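Local coordinates for biogenic amine-binding protein (PDB 4GE1), which binds biogenic amines such as serotonin and norepinephrine in the saliva of a blood-feeding insect, and here holds tryptamine in its lipocalin barrel, at residues D13-K16 with D17-F20. Residues are numbered along the deposited sequence; the frame is centred on the assembly and turned at random.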
loop_
_atom_site.group_PDB
_atom_site.type_symbol
_atom_site.label_atom_id
_atom_site.label_comp_id
_atom_site.label_asym_id
_atom_site.label_seq_id
_atom_site.Cartn_x
_atom_site.Cartn_y
_atom_site.Cartn_z
ATOM N N ASP A 13 -8.581 -10.354 -13.925
ATOM C CA ASP A 13 -9.830 -9.596 -13.984
ATOM C C ASP A 13 -9.967 -8.648 -12.786
ATOM O O ASP A 13 -10.882 -8.774 -11.971
ATOM C CB ASP A 13 -11.027 -10.543 -14.078
ATOM C CG ASP A 13 -10.838 -11.616 -15.143
ATOM O OD1 ASP A 13 -11.137 -11.350 -16.330
ATOM O OD2 ASP A 13 -10.387 -12.726 -14.788
ATOM N N PHE A 14 -9.042 -7.700 -12.697
ATOM C CA PHE A 14 -9.004 -6.733 -11.605
ATOM C C PHE A 14 -10.101 -5.687 -11.781
ATOM O O PHE A 14 -10.124 -4.958 -12.778
ATOM C CB PHE A 14 -7.628 -6.063 -11.580
ATOM C CG PHE A 14 -7.276 -5.407 -10.268
ATOM C CD1 PHE A 14 -7.246 -6.139 -9.091
ATOM C CD2 PHE A 14 -6.934 -4.070 -10.224
ATOM C CE1 PHE A 14 -6.899 -5.540 -7.883
ATOM C CE2 PHE A 14 -6.581 -3.460 -9.017
ATOM C CZ PHE A 14 -6.565 -4.199 -7.847
ATOM N N ASN A 15 -11.021 -5.627 -10.823
ATOM C CA ASN A 15 -12.092 -4.634 -10.856
ATOM C C ASN A 15 -11.655 -3.335 -10.180
ATOM O O ASN A 15 -11.760 -3.184 -8.962
ATOM C CB ASN A 15 -13.361 -5.179 -10.197
ATOM C CG ASN A 15 -14.577 -4.296 -10.450
ATOM O OD1 ASN A 15 -14.493 -3.066 -10.412
ATOM N ND2 ASN A 15 -15.712 -4.925 -10.722
ATOM N N LYS A 16 -11.156 -2.404 -10.983
ATOM C CA LYS A 16 -10.608 -1.160 -10.470
ATOM C C LYS A 16 -11.650 -0.357 -9.701
ATOM O O LYS A 16 -11.374 0.158 -8.620
ATOM C CB LYS A 16 -10.033 -0.327 -11.616
ATOM C CG LYS A 16 -8.963 -1.051 -12.422
ATOM C CD LYS A 16 -8.279 -0.103 -13.394
ATOM C CE LYS A 16 -7.527 -0.862 -14.466
ATOM N NZ LYS A 16 -8.433 -1.754 -15.243
ATOM N N ASP A 17 -12.849 -0.258 -10.266
ATOM C CA ASP A 17 -13.926 0.503 -9.649
ATOM C C ASP A 17 -14.187 0.058 -8.213
ATOM O O ASP A 17 -14.376 0.890 -7.330
ATOM C CB ASP A 17 -15.211 0.381 -10.477
ATOM C CG ASP A 17 -15.089 1.029 -11.842
ATOM O OD1 ASP A 17 -14.452 2.097 -11.941
ATOM O OD2 ASP A 17 -15.633 0.471 -12.819
ATOM N N ASN A 18 -14.196 -1.254 -7.990
ATOM C CA ASN A 18 -14.480 -1.818 -6.670
ATOM C C ASN A 18 -13.274 -1.812 -5.739
ATOM O O ASN A 18 -13.410 -2.029 -4.535
ATOM C CB ASN A 18 -14.990 -3.256 -6.792
ATOM C CG ASN A 18 -16.374 -3.342 -7.406
ATOM O OD1 ASN A 18 -17.150 -2.388 -7.366
ATOM N ND2 ASN A 18 -16.694 -4.500 -7.971
ATOM N N PHE A 19 -12.088 -1.596 -6.291
ATOM C CA PHE A 19 -10.891 -1.644 -5.465
ATOM C C PHE A 19 -10.450 -0.255 -5.020
ATOM O O PHE A 19 -10.230 -0.014 -3.830
ATOM C CB PHE A 19 -9.747 -2.369 -6.179
ATOM C CG PHE A 19 -8.558 -2.644 -5.289
ATOM C CD1 PHE A 19 -7.504 -1.750 -5.220
ATOM C CD2 PHE A 19 -8.502 -3.799 -4.516
ATOM C CE1 PHE A 19 -6.406 -2.003 -4.398
ATOM C CE2 PHE A 19 -7.416 -4.055 -3.698
ATOM C CZ PHE A 19 -6.368 -3.155 -3.637
ATOM N N PHE A 20 -10.318 0.654 -5.978
ATOM C CA PHE A 20 -9.835 1.998 -5.680
ATOM C C PHE A 20 -10.947 2.920 -5.166
ATOM O O PHE A 20 -11.288 3.930 -5.788
ATOM C CB PHE A 20 -9.148 2.597 -6.902
ATOM C CG PHE A 20 -7.917 1.853 -7.327
ATOM C CD1 PHE A 20 -7.919 1.085 -8.482
ATOM C CD2 PHE A 20 -6.762 1.907 -6.557
ATOM C CE1 PHE A 20 -6.784 0.400 -8.878
ATOM C CE2 PHE A 20 -5.621 1.226 -6.942
ATOM C CZ PHE A 20 -5.630 0.470 -8.109
#
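With CG anti to the backbone N in both Phe14 (chi1 -160°) and Phe19, the two rings are brought together, and Phe14 CZ comes to rest 3.6 Å from Phe19 CG. CZ lies over one face of the Phe19 ring, displaced toward its rim, with the planes at 48°. The CE2 corner of Phe14 also meets Phe20, whose CE1 approaches near the Phe14 plane, 3.9 Å from CE2; Phe20 in turn takes Phe19 CD1 over the centre of its face. Asn15 is the N-cap: its OD1 accepts from Asn18 N at 3.0 Å, the donor standing well above the amide plane. The Asn15 and Asn18 side-chain amides stack with planes 21° apart. The turn closes on Lys16 O, gripped by Phe19 N and, more nearly straight, by Phe20 N at 2.9 Å. As in other lipocalins, this short N-terminal helix closes one end of the barrel just before strand 23-31; Phe19 O accepts from Arg141 NH2. Phe19 packs against Trp24 and edge-to-face with Tyr112, a tryptamine-pocket residue on strand 102-115, while the Phe20 side chain, about 7 Å from the bound tryptamine, meets His48 of strand 43-50 and Ile56 of strand 55-64.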